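Local atomic coordinates of serine acetyltransferase (Entamoeba histolytica, PDB entry 3P47), a protein that probably transfers an acetyl group to the hydroxyl of L-serine in cysteine biosynthesis, and is bound here to L-cysteine. Residues 189-194 / 223-228; 12-17 / 100-105; 177-182 / 197-202; 204-209 / 232-237. All coordinates share one frame; numbering follows the deposited sequence.

Contact 1: residues 189-194 / 223-228; sequences GETAII and KRHPTV. With CYS (cysteine), chain B.
With its first torsion at 67°, Thr191 sets OG1 between its backbone N and carbonyl carbon, facing the 223-228 segment, while Arg224, with CG placed likewise, carries its guanidinium on an extended chain past the His225 ring to Glu190. The two segments are successive turns of the left-handed parallel beta-helix of the hexapeptide-repeat acyltransferases. Their strands pair in parallel, Ile193 beside Thr227 and Ile194 beside Val228, through Ile193 N to Pro226 O and Val228 N to Ile193 O (2.7 Å). The type I turn from Gly189 to Ala192 is gripped by side chains and backbone N-H groups of 223-225. Thr191 OG1 accepts a hydrogen bond from Arg224 N (2.9 Å) and a weak one from His225 N, and shares another with His225 ND1. Thr191 N gives ND1 a further hydrogen bond (3.1 Å), tilted 20° from the ring plane. Gly189 CA sits over the centre of one imidazole face, and Arg224 CG lies over the rim of the opposite face. Lys223 NZ is held by Thr191 O, Thr227 OG1 and His225 O. At the cysteine pocket, Glu190, whose OE1 bonds Tyr145, forms a salt bridge with Arg224, the planes 80° apart. Arg224 NH1 bonds Thr222 O, NH2 donates to Glu190 OE2 and to OXT of the bound cysteine, both at 2.9 Å, and NE reaches the ligand's O, which His225 NE2 meets in a weak bond.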
# COMPACT_ATOMS: atom_id res chain seq x y z
N GLY A 189 0.60 -14.52 -9.72
CA GLY A 189 0.75 -15.74 -8.94
C GLY A 189 1.99 -16.59 -9.18
O GLY A 189 2.70 -16.46 -10.17
N GLU A 190 2.22 -17.48 -8.21
CA GLU A 190 3.33 -18.42 -8.18
C GLU A 190 3.61 -19.13 -9.52
O GLU A 190 4.76 -19.38 -9.83
CB GLU A 190 3.06 -19.48 -7.10
CG GLU A 190 4.23 -20.48 -6.96
CD GLU A 190 4.16 -21.34 -5.69
OE1 GLU A 190 5.22 -21.85 -5.26
OE2 GLU A 190 3.08 -21.48 -5.13
N THR A 191 2.57 -19.48 -10.25
CA THR A 191 2.77 -20.23 -11.47
C THR A 191 2.44 -19.47 -12.71
O THR A 191 2.40 -20.04 -13.80
CB THR A 191 2.07 -21.62 -11.44
OG1 THR A 191 0.66 -21.45 -11.43
CG2 THR A 191 2.52 -22.37 -10.21
N ALA A 192 2.25 -18.16 -12.56
CA ALA A 192 2.07 -17.29 -13.73
C ALA A 192 3.28 -17.30 -14.68
O ALA A 192 4.43 -17.37 -14.24
CB ALA A 192 1.74 -15.86 -13.24
N ILE A 193 3.01 -17.23 -15.99
CA ILE A 193 4.10 -17.09 -16.97
C ILE A 193 3.74 -15.94 -17.85
O ILE A 193 2.64 -15.90 -18.40
CB ILE A 193 4.25 -18.38 -17.86
CG1 ILE A 193 4.46 -19.62 -17.01
CG2 ILE A 193 5.39 -18.24 -18.89
CD1 ILE A 193 5.61 -19.60 -16.13
N ILE A 194 4.67 -14.97 -17.96
CA ILE A 194 4.39 -13.78 -18.71
C ILE A 194 5.52 -13.56 -19.75
O ILE A 194 6.71 -13.58 -19.43
CB ILE A 194 4.30 -12.55 -17.76
CG1 ILE A 194 3.18 -12.75 -16.73
CG2 ILE A 194 4.24 -11.27 -18.60
CD1 ILE A 194 3.13 -11.66 -15.65
N LYS A 223 0.51 -26.01 -11.55
CA LYS A 223 0.22 -24.92 -12.47
C LYS A 223 -1.27 -24.55 -12.42
O LYS A 223 -2.19 -25.36 -12.72
CB LYS A 223 0.67 -25.31 -13.88
CG LYS A 223 0.15 -24.43 -14.99
CD LYS A 223 0.65 -23.00 -14.90
CE LYS A 223 0.52 -22.33 -16.28
NZ LYS A 223 0.75 -20.86 -16.25
N ARG A 224 -1.52 -23.31 -12.04
CA ARG A 224 -2.87 -22.91 -11.71
C ARG A 224 -3.13 -21.43 -11.98
O ARG A 224 -4.23 -20.97 -11.73
CB ARG A 224 -3.21 -23.25 -10.24
CG ARG A 224 -2.34 -22.51 -9.22
CD ARG A 224 -2.40 -23.09 -7.81
NE ARG A 224 -1.63 -22.24 -6.89
CZ ARG A 224 -0.30 -22.29 -6.72
NH1 ARG A 224 0.46 -23.15 -7.41
NH2 ARG A 224 0.29 -21.45 -5.86
N HIS A 225 -2.14 -20.71 -12.52
CA HIS A 225 -2.30 -19.29 -12.87
C HIS A 225 -2.08 -19.09 -14.38
O HIS A 225 -1.57 -19.99 -15.05
CB HIS A 225 -1.30 -18.45 -12.06
CG HIS A 225 -1.43 -18.63 -10.58
ND1 HIS A 225 -0.47 -19.24 -9.81
CD2 HIS A 225 -2.43 -18.29 -9.73
CE1 HIS A 225 -0.87 -19.28 -8.55
NE2 HIS A 225 -2.05 -18.70 -8.48
N PRO A 226 -2.44 -17.92 -14.92
CA PRO A 226 -2.43 -17.88 -16.40
C PRO A 226 -1.05 -17.87 -17.07
O PRO A 226 -0.04 -17.54 -16.45
CB PRO A 226 -3.20 -16.59 -16.72
CG PRO A 226 -3.92 -16.21 -15.40
CD PRO A 226 -2.95 -16.66 -14.35
N THR A 227 -1.00 -18.23 -18.34
CA THR A 227 0.23 -18.05 -19.13
C THR A 227 -0.12 -17.01 -20.17
O THR A 227 -1.14 -17.14 -20.84
CB THR A 227 0.69 -19.39 -19.80
OG1 THR A 227 1.22 -20.27 -18.80
CG2 THR A 227 1.78 -19.13 -20.87
N VAL A 228 0.71 -15.98 -20.27
CA VAL A 228 0.44 -14.79 -21.09
C VAL A 228 1.57 -14.71 -22.12
O VAL A 228 2.73 -14.84 -21.77
CB VAL A 228 0.40 -13.51 -20.20
CG1 VAL A 228 0.19 -12.26 -21.00
CG2 VAL A 228 -0.70 -13.61 -19.11
N CYS B . -2.67 -17.54 -3.28
CA CYS B . -3.52 -18.42 -4.14
C CYS B . -2.67 -19.31 -5.06
O CYS B . -3.20 -20.01 -5.90
CB CYS B . -4.45 -17.54 -4.96
SG CYS B . -3.47 -16.70 -6.12
OXT CYS B . -1.45 -19.32 -5.01

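Contact 2: residues 12-17 / 100-105; sequences HQLYEM and SIKRTL
Apolar contact between Met17, Leu14 and the aliphatic parts of Lys102 and Arg103 makes up most of this meeting of helices 2-20 and 84-115 in the helical N-terminal part of the chain. The short segments run 27° from parallel, their axes 11.0 Å apart, and long side chains bridge the gap. Met17, bent at its last torsion (chi3 71°), turns CE onto the other helix, where it lies 3.6 Å from Arg103 CG and 3.8 Å from Lys102 CG. Met17 and Lys102 run antiparallel alongside each other, whereas Arg103 lies across Met17. Leu14 adds its CD2 branch, 3.9 Å from Lys102 CB.

The polar link is indirect. A single water donates to Leu14 O (2.8 Å) and accepts from Lys102 NZ (2.7 Å), and the ammonium also forms a salt bridge with Asp21. Within its own helix, Gln13 NE2 makes a weak hydrogen bond to Met17 SD at 3.2 Å.

No direct hydrogen bond joins the two segments. Lys102 therefore works in two ways, its methylenes packing against Met17 and Leu14 while the ammonium is satisfied by water and by Asp21, whose carboxylate probably offsets its charge.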
# COMPACT_ATOMS: atom_id res chain seq x y z
N HIS A 12 33.02 -6.68 -11.07
CA HIS A 12 33.79 -6.22 -12.25
C HIS A 12 32.95 -6.20 -13.54
O HIS A 12 32.97 -5.22 -14.27
CB HIS A 12 35.05 -7.08 -12.43
CG HIS A 12 35.81 -6.74 -13.68
ND1 HIS A 12 36.57 -5.60 -13.80
CD2 HIS A 12 35.87 -7.36 -14.88
CE1 HIS A 12 37.08 -5.53 -15.02
NE2 HIS A 12 36.67 -6.59 -15.70
N GLN A 13 32.22 -7.29 -13.81
CA GLN A 13 31.39 -7.38 -14.98
C GLN A 13 30.30 -6.27 -14.95
O GLN A 13 30.07 -5.58 -15.93
CB GLN A 13 30.76 -8.78 -15.07
CG GLN A 13 29.73 -8.96 -16.18
CD GLN A 13 30.23 -8.63 -17.59
OE1 GLN A 13 31.41 -8.81 -17.93
NE2 GLN A 13 29.31 -8.18 -18.44
N LEU A 14 29.67 -6.12 -13.79
CA LEU A 14 28.61 -5.10 -13.65
C LEU A 14 29.17 -3.69 -13.81
O LEU A 14 28.53 -2.80 -14.36
CB LEU A 14 27.95 -5.23 -12.30
CG LEU A 14 26.96 -6.38 -12.12
CD1 LEU A 14 26.55 -6.48 -10.66
CD2 LEU A 14 25.74 -6.28 -13.03
N TYR A 15 30.38 -3.48 -13.31
CA TYR A 15 31.02 -2.16 -13.49
C TYR A 15 31.35 -1.81 -14.94
O TYR A 15 31.23 -0.65 -15.37
CB TYR A 15 32.26 -2.07 -12.63
CG TYR A 15 32.93 -0.73 -12.73
CD1 TYR A 15 32.32 0.40 -12.21
CD2 TYR A 15 34.14 -0.57 -13.41
CE1 TYR A 15 32.91 1.65 -12.33
CE2 TYR A 15 34.76 0.68 -13.51
CZ TYR A 15 34.12 1.78 -12.97
OH TYR A 15 34.69 3.04 -13.05
N GLU A 16 31.79 -2.82 -15.70
CA GLU A 16 32.11 -2.65 -17.11
C GLU A 16 30.81 -2.43 -17.89
O GLU A 16 30.77 -1.70 -18.87
CB GLU A 16 32.86 -3.90 -17.65
CG GLU A 16 34.30 -4.11 -17.09
CD GLU A 16 35.19 -2.85 -17.09
OE1 GLU A 16 35.20 -2.09 -18.09
OE2 GLU A 16 35.89 -2.61 -16.08
N MET A 17 29.73 -3.06 -17.44
CA MET A 17 28.44 -2.86 -18.10
C MET A 17 27.93 -1.44 -17.87
O MET A 17 27.43 -0.79 -18.79
CB MET A 17 27.44 -3.90 -17.61
CG MET A 17 27.80 -5.29 -18.06
SD MET A 17 26.85 -6.58 -17.21
CE MET A 17 25.25 -6.33 -17.94
N SER A 100 22.90 -10.84 -16.29
CA SER A 100 21.73 -11.00 -17.18
C SER A 100 20.54 -10.19 -16.66
O SER A 100 19.79 -9.62 -17.44
CB SER A 100 21.32 -12.48 -17.42
OG SER A 100 21.06 -13.18 -16.22
N ILE A 101 20.37 -10.16 -15.33
CA ILE A 101 19.27 -9.37 -14.74
C ILE A 101 19.45 -7.90 -15.03
O ILE A 101 18.46 -7.18 -15.36
CB ILE A 101 19.08 -9.68 -13.24
CG1 ILE A 101 18.65 -11.14 -13.08
CG2 ILE A 101 18.03 -8.71 -12.64
CD1 ILE A 101 18.79 -11.65 -11.59
N LYS A 102 20.69 -7.43 -14.95
CA LYS A 102 20.98 -6.03 -15.31
C LYS A 102 20.51 -5.73 -16.75
O LYS A 102 19.88 -4.69 -17.00
CB LYS A 102 22.46 -5.70 -15.10
CG LYS A 102 22.91 -4.34 -15.73
CD LYS A 102 22.38 -3.14 -14.90
CE LYS A 102 22.54 -1.85 -15.75
NZ LYS A 102 24.00 -1.67 -15.98
N ARG A 103 20.82 -6.63 -17.69
CA ARG A 103 20.43 -6.44 -19.07
C ARG A 103 18.91 -6.42 -19.18
O ARG A 103 18.32 -5.59 -19.87
CB ARG A 103 21.06 -7.56 -19.95
CG ARG A 103 22.58 -7.47 -20.00
CD ARG A 103 23.18 -8.50 -20.99
NE ARG A 103 23.33 -9.81 -20.36
CZ ARG A 103 24.48 -10.28 -19.85
NH1 ARG A 103 25.60 -9.58 -19.91
NH2 ARG A 103 24.49 -11.46 -19.27
N THR A 104 18.24 -7.31 -18.45
CA THR A 104 16.80 -7.34 -18.51
C THR A 104 16.17 -6.07 -17.94
O THR A 104 15.21 -5.54 -18.54
CB THR A 104 16.22 -8.59 -17.82
OG1 THR A 104 16.84 -9.75 -18.37
CG2 THR A 104 14.72 -8.68 -18.06
N LEU A 105 16.67 -5.62 -16.80
CA LEU A 105 16.13 -4.40 -16.15
C LEU A 105 16.27 -3.18 -17.08
O LEU A 105 15.41 -2.30 -17.05
CB LEU A 105 16.80 -4.13 -14.79
CG LEU A 105 16.49 -5.17 -13.69
CD1 LEU A 105 17.41 -4.98 -12.49
CD2 LEU A 105 15.04 -4.96 -13.29
O HOH W 1 25.75 -2.44 -14.01

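Contact 3: residues 177-182 / 197-202; sequences HFFIDH and WCRIYQ. With CYS (cysteine), chain C.
Two neighbouring turns of the left-handed parallel beta-helix stack here in exact step, from His177 beside Trp197 to His182 beside Gln202, and at one end they reach a cysteine pocket between subunits. Parallel backbone bonds tie them: Phe179 N to Cys198 O, Ile200 N to Phe179 O and Asp181 N to Ile200 O (2.9 Å). A water also links His177 O to Cys198 O, its second bond being weak.

At the start of the pair, the His177 imidazole lies over the Trp197 indole in an offset stack, the planes 12° apart and the centroid of the five-membered ring 4.2 Å from that of the histidine. His177 CB sits almost on the normal of that five-membered ring, 3.5 Å from its centroid. Tyr231 stacks on Trp197 as well, extending the ladder to a third turn.

Phe178, its CG anti to the backbone N (chi1 -178°), carries its ring forward along the strands, bringing CE1 within 3.6 Å of Ile200 CD1, which lies at the ring's edge; CD1 packs on Cys198 CB.

Beyond the strands, Gln202 lies alongside His182 with amide and ring planes 78° apart. Gln202 NE2 bonds Thr205 of the third subunit, but OE1, 3.4 Å from His182 CD2, is buried without a hydrogen-bonding partner. Tyr201 OH bonds His210 of the third subunit and donates to a water that in turn donates to Asp181 OD2, the same oxygen that receives the ligand's amino N at 2.6 Å.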
# COMPACT_ATOMS: atom_id res chain seq x y z
N HIS A 177 11.28 -6.33 -21.13
CA HIS A 177 10.42 -5.23 -21.54
C HIS A 177 9.12 -5.29 -20.79
O HIS A 177 8.02 -5.21 -21.40
CB HIS A 177 10.19 -5.30 -23.06
CG HIS A 177 11.46 -5.13 -23.86
ND1 HIS A 177 11.96 -3.89 -24.21
CD2 HIS A 177 12.30 -6.04 -24.39
CE1 HIS A 177 13.06 -4.04 -24.93
NE2 HIS A 177 13.30 -5.34 -25.04
N PHE A 178 9.23 -5.50 -19.47
CA PHE A 178 8.05 -5.64 -18.63
C PHE A 178 7.74 -4.29 -17.97
O PHE A 178 8.66 -3.61 -17.50
CB PHE A 178 8.32 -6.72 -17.54
CG PHE A 178 7.14 -6.99 -16.64
CD1 PHE A 178 5.92 -7.42 -17.17
CD2 PHE A 178 7.28 -6.92 -15.26
CE1 PHE A 178 4.83 -7.66 -16.32
CE2 PHE A 178 6.18 -7.16 -14.39
CZ PHE A 178 4.97 -7.56 -14.92
N PHE A 179 6.46 -3.93 -17.93
CA PHE A 179 6.05 -2.67 -17.32
C PHE A 179 4.72 -2.84 -16.59
O PHE A 179 3.74 -3.24 -17.20
CB PHE A 179 5.95 -1.58 -18.39
CG PHE A 179 5.47 -0.21 -17.88
CD1 PHE A 179 5.97 0.33 -16.71
CD2 PHE A 179 4.61 0.56 -18.67
CE1 PHE A 179 5.56 1.62 -16.27
CE2 PHE A 179 4.20 1.86 -18.25
CZ PHE A 179 4.69 2.36 -17.05
N ILE A 180 4.73 -2.52 -15.29
CA ILE A 180 3.51 -2.29 -14.50
C ILE A 180 3.42 -0.77 -14.28
O ILE A 180 4.29 -0.18 -13.66
CB ILE A 180 3.58 -2.98 -13.11
CG1 ILE A 180 3.72 -4.51 -13.26
CG2 ILE A 180 2.32 -2.55 -12.24
CD1 ILE A 180 4.26 -5.24 -11.97
N ASP A 181 2.34 -0.17 -14.79
CA ASP A 181 2.03 1.23 -14.57
C ASP A 181 1.05 1.37 -13.44
O ASP A 181 0.05 0.66 -13.42
CB ASP A 181 1.42 1.86 -15.83
CG ASP A 181 1.52 3.38 -15.82
OD1 ASP A 181 2.11 3.94 -14.87
OD2 ASP A 181 1.03 4.02 -16.76
N HIS A 182 1.40 2.27 -12.51
CA HIS A 182 0.57 2.61 -11.32
C HIS A 182 0.70 1.49 -10.28
O HIS A 182 1.32 1.69 -9.27
CB HIS A 182 -0.87 2.96 -11.69
CG HIS A 182 -0.99 4.16 -12.60
ND1 HIS A 182 -0.67 5.44 -12.18
CD2 HIS A 182 -1.42 4.28 -13.88
CE1 HIS A 182 -0.90 6.29 -13.16
NE2 HIS A 182 -1.34 5.62 -14.21
N TRP A 197 7.35 -7.81 -23.42
CA TRP A 197 6.50 -6.63 -23.69
C TRP A 197 5.10 -6.80 -23.12
O TRP A 197 4.08 -6.57 -23.81
CB TRP A 197 6.44 -6.35 -25.21
CG TRP A 197 7.62 -5.57 -25.69
CD1 TRP A 197 8.69 -6.04 -26.40
CD2 TRP A 197 7.83 -4.18 -25.50
NE1 TRP A 197 9.57 -5.02 -26.66
CE2 TRP A 197 9.05 -3.86 -26.14
CE3 TRP A 197 7.08 -3.15 -24.89
CZ2 TRP A 197 9.58 -2.56 -26.14
CZ3 TRP A 197 7.62 -1.85 -24.87
CH2 TRP A 197 8.85 -1.58 -25.51
N CYS A 198 5.02 -7.20 -21.84
CA CYS A 198 3.75 -7.15 -21.16
C CYS A 198 3.57 -5.81 -20.46
O CYS A 198 4.47 -5.35 -19.77
CB CYS A 198 3.63 -8.33 -20.16
SG CYS A 198 1.96 -8.48 -19.50
N ARG A 199 2.41 -5.19 -20.67
CA ARG A 199 2.06 -3.95 -20.02
C ARG A 199 0.85 -4.15 -19.14
O ARG A 199 -0.22 -4.49 -19.61
CB ARG A 199 1.81 -2.84 -21.07
CG ARG A 199 1.46 -1.48 -20.46
CD ARG A 199 1.32 -0.40 -21.59
NE ARG A 199 2.52 -0.29 -22.40
CZ ARG A 199 2.58 0.20 -23.64
NH1 ARG A 199 1.48 0.62 -24.27
NH2 ARG A 199 3.75 0.25 -24.26
N ILE A 200 1.01 -3.92 -17.85
CA ILE A 200 -0.07 -4.22 -16.88
C ILE A 200 -0.40 -2.98 -16.07
O ILE A 200 0.49 -2.29 -15.66
CB ILE A 200 0.39 -5.34 -15.93
CG1 ILE A 200 0.46 -6.67 -16.69
CG2 ILE A 200 -0.54 -5.47 -14.67
CD1 ILE A 200 1.22 -7.77 -15.89
N TYR A 201 -1.69 -2.72 -15.86
CA TYR A 201 -2.16 -1.61 -15.06
C TYR A 201 -2.55 -1.97 -13.63
O TYR A 201 -2.55 -3.13 -13.22
CB TYR A 201 -3.31 -0.92 -15.80
CG TYR A 201 -2.77 -0.15 -16.99
CD1 TYR A 201 -2.25 1.14 -16.84
CD2 TYR A 201 -2.72 -0.74 -18.26
CE1 TYR A 201 -1.71 1.86 -17.91
CE2 TYR A 201 -2.16 -0.03 -19.35
CZ TYR A 201 -1.67 1.26 -19.17
OH TYR A 201 -1.14 1.97 -20.22
N GLN A 202 -2.89 -0.93 -12.88
CA GLN A 202 -3.37 -1.07 -11.51
C GLN A 202 -4.52 -2.10 -11.40
O GLN A 202 -5.30 -2.29 -12.36
CB GLN A 202 -3.83 0.32 -11.01
CG GLN A 202 -4.99 0.93 -11.82
CD GLN A 202 -4.51 1.87 -12.93
OE1 GLN A 202 -3.51 1.64 -13.56
NE2 GLN A 202 -5.28 2.93 -13.18
N CYS C . 0.58 6.63 -16.77
CA CYS C . -0.27 6.69 -18.00
C CYS C . -0.57 8.15 -18.41
O CYS C . -1.32 8.38 -19.32
CB CYS C . -1.57 5.95 -17.73
SG CYS C . -2.47 6.89 -16.58
OXT CYS C . -0.07 9.10 -17.83
O HOH W 2 5.74 -3.54 -21.49
O HOH W 3 0.56 3.68 -19.30

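Contact 4: residues 204-209 / 232-237; sequences VTLGAM and VTIGTG. With CYS (cysteine), chain B.
The interior of the left-handed parallel beta-helix is packed here by three aliphatic side chains, Val204, Leu206 and Ile234, at the corner between two of its three sheets. Strand 205-207 belongs to one sheet and strand 233-234 to another, and no hydrogen bond passes between the segments. Ile234 points inward and divides its branches between two partners. With CG2 anti to the backbone N and CG1 beside it (chi1 -50°), CG2 meets Val204 CG1 at 3.7 Å while CD1 continues to Leu206. Val204 lies crosswise to Ile234. Leu206 and Ile234 instead meet tip to tip, both leucine methyls touching the isoleucine end: CD2 is 3.8 Å and CD1 3.9 Å from Ile234 CD1. Ile200, on the strand beside 233-234, and Val240, on the strand beside 205-207, continue this packing into the adjoining turns.

The other valine methyl fits against backbone, with Val204 CG2 3.5 Å from Ile234 O and 3.1 Å from Gly235 O, a tight approach where the chain rounds the corner. Gly237 follows with a positive phi of 90°, which turns the chain there.

Past Leu206 the first segment leaves the core for the ligand: Ala208 O lies 3.3 Å from CB of the bound cysteine. Aliphatic side chains filling a triangular coil, with tight corners between short strands, are typical of the hexapeptide-repeat beta-helix.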
# COMPACT_ATOMS: atom_id res chain seq x y z
N VAL A 204 -4.80 -5.23 -11.64
CA VAL A 204 -4.82 -6.42 -12.49
C VAL A 204 -4.42 -7.67 -11.70
O VAL A 204 -3.42 -7.67 -10.97
CB VAL A 204 -3.89 -6.25 -13.71
CG1 VAL A 204 -3.54 -7.59 -14.34
CG2 VAL A 204 -4.48 -5.30 -14.74
N THR A 205 -5.16 -8.75 -11.86
CA THR A 205 -4.77 -10.05 -11.29
C THR A 205 -4.46 -11.01 -12.42
O THR A 205 -5.26 -11.15 -13.34
CB THR A 205 -5.90 -10.68 -10.40
OG1 THR A 205 -6.00 -9.96 -9.15
CG2 THR A 205 -5.57 -12.16 -10.05
N LEU A 206 -3.30 -11.67 -12.33
CA LEU A 206 -2.98 -12.83 -13.17
C LEU A 206 -2.82 -13.92 -12.13
O LEU A 206 -1.74 -14.09 -11.55
CB LEU A 206 -1.67 -12.58 -13.93
CG LEU A 206 -1.78 -11.60 -15.11
CD1 LEU A 206 -0.42 -11.23 -15.69
CD2 LEU A 206 -2.64 -12.22 -16.23
N GLY A 207 -3.91 -14.61 -11.82
CA GLY A 207 -3.95 -15.30 -10.54
C GLY A 207 -4.93 -16.43 -10.55
O GLY A 207 -5.16 -17.04 -11.58
N ALA A 208 -5.46 -16.73 -9.36
CA ALA A 208 -6.45 -17.78 -9.20
C ALA A 208 -7.29 -17.44 -7.97
O ALA A 208 -6.83 -16.69 -7.07
CB ALA A 208 -5.77 -19.15 -9.00
N MET A 209 -8.49 -17.99 -7.94
CA MET A 209 -9.37 -17.95 -6.78
C MET A 209 -9.74 -19.38 -6.40
O MET A 209 -9.91 -20.21 -7.28
CB MET A 209 -10.68 -17.31 -7.18
CG MET A 209 -10.67 -15.90 -7.55
SD MET A 209 -12.41 -15.48 -7.57
CE MET A 209 -13.08 -16.45 -8.93
N VAL A 232 1.23 -8.20 -24.78
CA VAL A 232 -0.10 -8.24 -24.18
C VAL A 232 -0.24 -7.04 -23.27
O VAL A 232 0.68 -6.74 -22.50
CB VAL A 232 -0.28 -9.51 -23.35
CG1 VAL A 232 -1.61 -9.49 -22.60
CG2 VAL A 232 -0.17 -10.75 -24.27
N THR A 233 -1.37 -6.36 -23.38
CA THR A 233 -1.72 -5.22 -22.50
C THR A 233 -2.95 -5.58 -21.70
O THR A 233 -4.02 -5.94 -22.25
CB THR A 233 -1.97 -3.92 -23.30
OG1 THR A 233 -0.87 -3.69 -24.16
CG2 THR A 233 -2.12 -2.71 -22.38
N ILE A 234 -2.84 -5.46 -20.37
CA ILE A 234 -3.95 -5.83 -19.52
C ILE A 234 -4.47 -4.61 -18.77
O ILE A 234 -3.75 -4.03 -17.95
CB ILE A 234 -3.56 -6.96 -18.55
CG1 ILE A 234 -2.90 -8.10 -19.32
CG2 ILE A 234 -4.83 -7.47 -17.83
CD1 ILE A 234 -2.27 -9.19 -18.41
N GLY A 235 -5.70 -4.22 -19.10
CA GLY A 235 -6.31 -2.99 -18.61
C GLY A 235 -6.63 -2.97 -17.13
O GLY A 235 -6.74 -4.02 -16.49
N THR A 236 -6.76 -1.76 -16.62
CA THR A 236 -7.09 -1.50 -15.19
C THR A 236 -8.22 -2.39 -14.68
O THR A 236 -9.33 -2.40 -15.25
CB THR A 236 -7.50 0.02 -15.02
OG1 THR A 236 -8.75 0.27 -15.70
CG2 THR A 236 -6.47 0.95 -15.64
N GLY A 237 -7.97 -3.18 -13.62
CA GLY A 237 -9.07 -3.93 -12.99
C GLY A 237 -9.39 -5.30 -13.53
O GLY A 237 -10.18 -6.05 -12.93
N CYS B . -2.67 -17.54 -3.28
CA CYS B . -3.52 -18.42 -4.14
C CYS B . -2.67 -19.31 -5.06
O CYS B . -3.20 -20.01 -5.90
CB CYS B . -4.45 -17.54 -4.96
SG CYS B . -3.47 -16.70 -6.12
OXT CYS B . -1.45 -19.32 -5.01

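Contacts 1, 3 and 4 belong to the beta-helix, whereas contact 2 lies in the helical part, its centre about 27 Å from that of contact 1 and 30 Å from that of contact 4. Contacts 3 and 4, centres 10 Å apart, share a sheet in which Arg199 O meets Ile234 N at 2.9 Å. Contacts 1 and 4, 11 Å apart between centres, touch one cysteine, contact 1 through Arg224 and His225 and contact 4 through Ala208; Gly189 N lies 3.0 Å from Leu206 O. Contact 3 reaches a different cysteine: each site combines Asp181 of one subunit with Arg224 of another, so the trimer builds the pockets.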